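Cyclase (Uncultured organism, PDB 5IBZ) is a cyclase of the pfam04199 family, to which arylformamidase activity is tentatively assigned. Local coordinates at the interface of chains A and B. Numbering follows the deposited sequence. Chains: chain A/B, Uncharacterized protein.

Contact 1: the interface of chains A and B. Residues chain A 156, 301, 303, 305, 320; chain B 156, 301, 303, 305.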
loop_
_atom_site.group_PDB
_atom_site.type_symbol
_atom_site.label_atom_id
_atom_site.label_comp_id
_atom_site.label_asym_id
_atom_site.label_seq_id
_atom_site.Cartn_x
_atom_site.Cartn_y
_atom_site.Cartn_z
ATOM N N LEU A 156 -2.884 -29.056 2.644
ATOM C CA LEU A 156 -2.185 -29.870 1.678
ATOM C C LEU A 156 -2.604 -31.286 2.019
ATOM O O LEU A 156 -2.286 -31.813 3.094
ATOM C CB LEU A 156 -0.681 -29.620 1.748
ATOM C CG LEU A 156 0.210 -30.373 0.787
ATOM C CD1 LEU A 156 1.466 -29.579 0.423
ATOM C CD2 LEU A 156 0.578 -31.705 1.418
ATOM N N PHE A 301 -4.865 -34.831 -5.249
ATOM C CA PHE A 301 -3.979 -34.223 -4.266
ATOM C C PHE A 301 -4.085 -32.722 -4.433
ATOM O O PHE A 301 -4.047 -32.219 -5.553
ATOM C CB PHE A 301 -2.551 -34.714 -4.460
ATOM C CG PHE A 301 -1.546 -34.104 -3.522
ATOM C CD1 PHE A 301 -0.928 -32.888 -3.826
ATOM C CD2 PHE A 301 -1.187 -34.761 -2.357
ATOM C CE1 PHE A 301 0.024 -32.344 -2.949
ATOM C CE2 PHE A 301 -0.255 -34.208 -1.489
ATOM C CZ PHE A 301 0.345 -33.000 -1.798
ATOM N N ALA A 303 -2.582 -29.011 -3.114
ATOM C CA ALA A 303 -1.632 -28.199 -2.398
ATOM C C ALA A 303 -2.218 -26.792 -2.322
ATOM O O ALA A 303 -2.077 -25.988 -3.270
ATOM C CB ALA A 303 -0.275 -28.202 -3.090
ATOM N N GLN A 305 -1.873 -24.640 0.528
ATOM C CA GLN A 305 -1.325 -24.022 1.716
ATOM C C GLN A 305 -1.496 -22.500 1.653
ATOM O O GLN A 305 -1.369 -21.897 0.591
ATOM C CB GLN A 305 0.156 -24.424 1.880
ATOM C CG GLN A 305 1.127 -23.837 0.871
ATOM C CD GLN A 305 1.309 -24.654 -0.411
ATOM O OE1 GLN A 305 0.394 -25.329 -0.903
ATOM N NE2 GLN A 305 2.519 -24.578 -0.977
ATOM N N ILE A 320 -2.927 -25.809 -6.041
ATOM C CA ILE A 320 -2.615 -26.695 -7.158
ATOM C C ILE A 320 -3.277 -28.048 -6.929
ATOM O O ILE A 320 -3.039 -28.727 -5.919
ATOM C CB ILE A 320 -1.100 -26.906 -7.359
ATOM C CG1 ILE A 320 -0.347 -25.567 -7.343
ATOM C CG2 ILE A 320 -0.849 -27.682 -8.653
ATOM C CD1 ILE A 320 -0.681 -24.634 -8.462
ATOM N N LEU B 156 6.348 -27.585 -8.239
ATOM C CA LEU B 156 5.739 -28.662 -7.478
ATOM C C LEU B 156 6.290 -29.954 -8.065
ATOM O O LEU B 156 6.052 -30.273 -9.230
ATOM C CB LEU B 156 4.218 -28.578 -7.558
ATOM C CG LEU B 156 3.433 -29.569 -6.738
ATOM C CD1 LEU B 156 2.171 -28.943 -6.203
ATOM C CD2 LEU B 156 3.114 -30.766 -7.607
ATOM N N PHE B 301 9.009 -34.498 -1.538
ATOM C CA PHE B 301 8.076 -33.799 -2.393
ATOM C C PHE B 301 8.005 -32.346 -1.967
ATOM O O PHE B 301 7.896 -32.039 -0.785
ATOM C CB PHE B 301 6.714 -34.457 -2.312
ATOM C CG PHE B 301 5.665 -33.815 -3.147
ATOM C CD1 PHE B 301 4.907 -32.754 -2.658
ATOM C CD2 PHE B 301 5.404 -34.285 -4.418
ATOM C CE1 PHE B 301 3.902 -32.191 -3.431
ATOM C CE2 PHE B 301 4.402 -33.708 -5.187
ATOM C CZ PHE B 301 3.669 -32.661 -4.688
ATOM N N ALA B 303 6.043 -28.647 -2.584
ATOM C CA ALA B 303 5.007 -27.801 -3.157
ATOM C C ALA B 303 5.433 -26.356 -2.976
ATOM O O ALA B 303 5.214 -25.761 -1.914
ATOM C CB ALA B 303 3.635 -28.047 -2.502
ATOM N N GLN B 305 4.775 -23.711 -5.350
ATOM C CA GLN B 305 4.165 -22.926 -6.413
ATOM C C GLN B 305 4.166 -21.434 -6.066
ATOM O O GLN B 305 4.034 -21.051 -4.898
ATOM C CB GLN B 305 2.727 -23.424 -6.681
ATOM C CG GLN B 305 1.750 -23.149 -5.536
ATOM C CD GLN B 305 1.668 -24.240 -4.480
ATOM O OE1 GLN B 305 2.651 -24.908 -4.143
ATOM N NE2 GLN B 305 0.477 -24.393 -3.909
#

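Contact 2: the interface of chains A and B. Residues chain A 109, 311-314; chain B 74, 76, 102.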
loop_
_atom_site.group_PDB
_atom_site.type_symbol
_atom_site.label_atom_id
_atom_site.label_comp_id
_atom_site.label_asym_id
_atom_site.label_seq_id
_atom_site.Cartn_x
_atom_site.Cartn_y
_atom_site.Cartn_z
ATOM N N GLN A 109 -8.307 -10.761 1.566
ATOM C CA GLN A 109 -9.550 -11.328 1.065
ATOM C C GLN A 109 -9.858 -10.792 -0.336
ATOM O O GLN A 109 -11.015 -10.758 -0.743
ATOM C CB GLN A 109 -10.727 -11.005 2.029
ATOM C CG GLN A 109 -10.630 -11.578 3.447
ATOM C CD GLN A 109 -9.605 -10.878 4.326
ATOM O OE1 GLN A 109 -9.632 -9.657 4.463
ATOM N NE2 GLN A 109 -8.654 -11.646 4.858
ATOM N N GLY A 311 -0.860 -13.507 12.476
ATOM C CA GLY A 311 -1.924 -12.607 12.897
ATOM C C GLY A 311 -2.864 -12.209 11.776
ATOM O O GLY A 311 -3.731 -11.376 11.996
ATOM N N ALA A 312 -2.723 -12.803 10.593
ATOM C CA ALA A 312 -3.649 -12.508 9.493
ATOM C C ALA A 312 -4.920 -13.344 9.627
ATOM O O ALA A 312 -4.921 -14.432 10.229
ATOM C CB ALA A 312 -2.997 -12.760 8.130
ATOM N N VAL A 313 -6.005 -12.832 9.061
ATOM C CA VAL A 313 -7.282 -13.533 9.183
ATOM C C VAL A 313 -7.668 -14.233 7.882
ATOM O O VAL A 313 -8.798 -14.687 7.709
ATOM C CB VAL A 313 -8.390 -12.567 9.661
ATOM C CG1 VAL A 313 -8.005 -11.986 11.005
ATOM C CG2 VAL A 313 -8.671 -11.442 8.652
ATOM N N GLY A 314 -6.688 -14.379 6.997
ATOM C CA GLY A 314 -6.868 -15.110 5.760
ATOM C C GLY A 314 -5.601 -15.005 4.946
ATOM O O GLY A 314 -4.640 -14.390 5.391
ATOM N N HIS B 74 1.442 -5.469 7.268
ATOM C CA HIS B 74 0.079 -5.963 7.470
ATOM C C HIS B 74 -0.735 -4.929 8.235
ATOM O O HIS B 74 -0.271 -4.383 9.220
ATOM C CB HIS B 74 0.180 -7.285 8.231
ATOM C CG HIS B 74 -1.120 -7.921 8.610
ATOM N ND1 HIS B 74 -1.358 -8.385 9.891
ATOM C CD2 HIS B 74 -2.220 -8.231 7.887
ATOM C CE1 HIS B 74 -2.554 -8.954 9.931
ATOM N NE2 HIS B 74 -3.100 -8.869 8.731
HETATM N N MSE B 76 -5.047 -4.179 9.505
HETATM C CA MSE B 76 -6.446 -4.600 9.519
HETATM C C MSE B 76 -7.349 -3.480 9.013
HETATM O O MSE B 76 -7.112 -2.301 9.277
HETATM C CB MSE B 76 -6.894 -4.987 10.928
HETATM C CG MSE B 76 -6.002 -5.935 11.706
HETATM SE SE MSE B 76 -5.948 -7.762 11.103
HETATM C CE MSE B 76 -7.768 -8.197 11.419
ATOM N N ASP B 102 -8.338 -7.817 6.394
ATOM C CA ASP B 102 -7.000 -7.224 6.418
ATOM C C ASP B 102 -6.338 -7.074 5.054
ATOM O O ASP B 102 -6.870 -7.515 4.033
ATOM C CB ASP B 102 -6.083 -7.993 7.387
ATOM C CG ASP B 102 -6.043 -9.498 7.167
ATOM O OD1 ASP B 102 -6.731 -10.029 6.274
ATOM O OD2 ASP B 102 -5.293 -10.152 7.927
HETATM O O HOH W 1 -9.608 -7.682 2.950
#

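Contact 3: the interface of chains A and B. Residues chain A 74, 102-104; chain B 104, 106-108.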
loop_
_atom_site.group_PDB
_atom_site.type_symbol
_atom_site.label_atom_id
_atom_site.label_comp_id
_atom_site.label_asym_id
_atom_site.label_seq_id
_atom_site.Cartn_x
_atom_site.Cartn_y
_atom_site.Cartn_z
ATOM N N HIS A 74 -0.670 -4.053 -8.350
ATOM C CA HIS A 74 0.730 -4.377 -8.644
ATOM C C HIS A 74 1.440 -3.133 -9.167
ATOM O O HIS A 74 0.920 -2.459 -10.053
ATOM C CB HIS A 74 0.740 -5.512 -9.685
ATOM C CG HIS A 74 2.100 -5.953 -10.156
ATOM N ND1 HIS A 74 2.384 -6.134 -11.490
ATOM C CD2 HIS A 74 3.206 -6.346 -9.479
ATOM C CE1 HIS A 74 3.626 -6.575 -11.619
ATOM N NE2 HIS A 74 4.148 -6.712 -10.414
ATOM N N ASP A 102 9.323 -5.547 -7.891
ATOM C CA ASP A 102 7.944 -5.080 -7.814
ATOM C C ASP A 102 7.300 -5.270 -6.448
ATOM O O ASP A 102 7.901 -5.831 -5.518
ATOM C CB ASP A 102 7.094 -5.731 -8.898
ATOM C CG ASP A 102 7.198 -7.249 -8.960
ATOM O OD1 ASP A 102 7.922 -7.889 -8.157
ATOM O OD2 ASP A 102 6.515 -7.800 -9.872
ATOM N N TYR A 103 6.078 -4.734 -6.349
ATOM C CA TYR A 103 5.329 -4.596 -5.102
ATOM C C TYR A 103 3.866 -4.947 -5.324
ATOM O O TYR A 103 3.354 -4.851 -6.441
ATOM C CB TYR A 103 5.412 -3.151 -4.563
ATOM C CG TYR A 103 6.674 -2.833 -3.807
ATOM C CD1 TYR A 103 7.870 -2.597 -4.459
ATOM C CD2 TYR A 103 6.653 -2.764 -2.418
ATOM C CE1 TYR A 103 9.024 -2.357 -3.751
ATOM C CE2 TYR A 103 7.798 -2.498 -1.708
ATOM C CZ TYR A 103 8.979 -2.289 -2.375
ATOM O OH TYR A 103 10.149 -2.020 -1.670
ATOM N N ILE A 104 3.174 -5.293 -4.245
ATOM C CA ILE A 104 1.746 -5.511 -4.305
ATOM C C ILE A 104 1.093 -4.873 -3.090
ATOM O O ILE A 104 1.647 -4.906 -1.984
ATOM C CB ILE A 104 1.398 -7.004 -4.380
ATOM C CG1 ILE A 104 -0.089 -7.214 -4.702
ATOM C CG2 ILE A 104 1.770 -7.745 -3.110
ATOM C CD1 ILE A 104 -0.357 -7.346 -6.179
ATOM N N ILE B 104 -2.264 -6.281 2.935
ATOM C CA ILE B 104 -0.813 -6.330 2.983
ATOM C C ILE B 104 -0.260 -5.401 1.904
ATOM O O ILE B 104 -0.804 -5.321 0.795
ATOM C CB ILE B 104 -0.285 -7.760 2.785
ATOM C CG1 ILE B 104 1.205 -7.862 3.119
ATOM C CG2 ILE B 104 -0.564 -8.247 1.373
ATOM C CD1 ILE B 104 1.471 -8.227 4.567
HETATM N N MSE B 106 3.557 -5.234 0.276
HETATM C CA MSE B 106 4.888 -5.836 0.364
HETATM C C MSE B 106 5.631 -5.834 -0.945
HETATM O O MSE B 106 5.016 -5.883 -2.003
HETATM C CB MSE B 106 4.792 -7.288 0.861
HETATM C CG MSE B 106 4.063 -8.211 -0.086
HETATM SE SE MSE B 106 3.887 -10.007 0.667
HETATM C CE MSE B 106 5.753 -10.535 0.714
ATOM N N PRO B 107 6.966 -5.798 -0.878
ATOM C CA PRO B 107 7.703 -6.144 -2.081
ATOM C C PRO B 107 7.483 -7.598 -2.406
ATOM O O PRO B 107 7.409 -8.418 -1.486
ATOM C CB PRO B 107 9.171 -5.899 -1.705
ATOM C CG PRO B 107 9.167 -5.308 -0.303
ATOM C CD PRO B 107 7.854 -5.673 0.294
ATOM N N LEU B 108 7.376 -7.938 -3.689
ATOM C CA LEU B 108 7.253 -9.337 -4.059
ATOM C C LEU B 108 8.584 -10.053 -3.866
ATOM O O LEU B 108 8.602 -11.297 -3.833
ATOM C CB LEU B 108 6.737 -9.485 -5.492
ATOM C CG LEU B 108 5.339 -8.899 -5.696
ATOM C CD1 LEU B 108 4.815 -9.079 -7.124
ATOM C CD2 LEU B 108 4.319 -9.444 -4.710
#

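Contact 1: the interface of chains A and B
Strand 299-303 of each chain and the loop just after it meet their counterparts about a two-fold axis, with A:Ile320 of strand 320-322 and B:Leu156 packed alongside. At one end of the patch, the carboxamides of A:Gln305 and B:Gln305 come from opposite directions, their planes 85° apart. Each donates to the other: B:Gln305 NE2 lies 3.2 Å from A:Gln305 OE1, and A:Gln305 NE2 pairs likewise with B:Gln305 OE1. Both bonds are bent, and each donor sits above the acceptor's carbonyl plane, away from its lone pairs, as the crossed amides dictate. In B:Gln305, CG lies between the backbone N and the carbonyl carbon (chi1 68°) and the chain bends at chi2, which turns the amide toward its partner across the axis. CG of B:Gln305 also slides past A:Ile320, 3.7 Å from its CG1. Replacing B:Gln305 by a leucine would probably leave the A:Gln305 amide without its reciprocal partner and free to turn. On the other side of the alanine pair, A:Phe301 and B:Phe301 meet edge to face, centroids 5.4 Å apart. Between amides and rings, the CB methyls of A:Ala303 and B:Ala303 touch at 4.0 Å, and CD1 of B:Leu156 fills in against A:Ala303 CB and A:Ile320 CB. The patch thus joins the two copies through a largely apolar seam with one reciprocal amide pair, and probably helps hold the pair together.

Contact 2: the interface of chains A and B
The loop 311-313 of chain A, together with A:Gln109 from the loop after strand 101-107, receives the start of strand 101-107 and strand 73-76 of chain B. B:Asp102 is the centre of the contact. The amide of A:Gln109 reads it with both ends: NE2 gives a nearly straight bond to carboxylate OD1 at 2.9 Å, while OE1 takes the backbone N of B:Asp102 on a lone pair in its carbonyl plane at 3.0 Å. Amide and carboxylate are nearly coplanar, 14° apart, so the two bonds together fix the rotation of the glutamine. CG of B:Asp102 lies between its backbone N and carbonyl carbon (chi1 52°), a turn that lets side chain and main chain face the same amide. The other carboxylate oxygen, OD2, accepts from two donors on opposite faces of its plane: A:Val313 N on the syn side at 3.0 Å, and B:His74 NE2 on the anti side at 2.7 Å. B:His74 thus steadies the carboxylate from within its own chain and also meets chain A itself, its CE1 coming 3.4 Å from A:Gly311 O. CG2 of A:Val313 slides past the carboxylate, 3.6 Å from B:Asp102 CG, while its CG1 meets CE of selenomethionine B:Met76 tip to tip. In the fold, the site lies where the chain A loop leading into strand 314-316 covers two strands of chain B.

Contact 3: the interface of chains A and B
The backbone carbonyl O of A:Asp102 accepts from B:Leu108 N at 2.8 Å, the donor tilted 32° from the carbonyl plane. It closes the end of an antiparallel pairing of the two copies of strand 101-107, B:Leu108 lying just past its strand. Further along, A:Ile104 N bonds to B:Met106 O and B:Met106 N bonds to A:Ile104 O, each at 3.0 Å, so this residue pair is tied in both directions. B:Pro107, which has no amide hydrogen to give, pairs with A:Tyr103 and contributes its ring instead. Its CA rests over one face of the tyrosine ring, offset toward the rim and 3.7 Å from the centroid, and CG adds a contact with the ring carbon CE2. CG of A:Tyr103 sits opposite its own carbonyl carbon (chi1 -81°), which brings the phenol ring across the proline, one face toward it. On the other side of the paired strands, B:Leu108 spreads its two methyls over different partners. CD1 lies against the carboxylate of A:Asp102, 3.5 Å from CG, and 4.0 Å from CD2 of A:His74, whose NE2 bonds to A:Asp102 OD2. This methyl thus packs on the carboxylate and reaches the imidazole. CD2 packs tightly on A:Ile104, whose CG2 also reaches CG of selenomethionine B:Met106. A:Ile104 CG2 lies 3.5 Å from B:Leu108 CD2, a snug methyl-to-methyl contact.

Contact 2 and contact 3 lie about 16 Å apart between C-alpha centres and share strand 101-107 with its partner His74: the aspartate at position 102 reaches a loop of the other chain through its carboxylate in contact 2 and bonds through its carbonyl to the residue just after the partner's strand 101-107 in contact 3. Because the interface is two-fold symmetric, each copy plays both parts. Contact 1, about 22 Å from contact 2 and 23 Å from contact 3, is a separate patch on strand 299-303. Strand pairing, loop docking and apolar packing join chains A and B, consistent with a two-fold dimer within the deposited four-chain assembly.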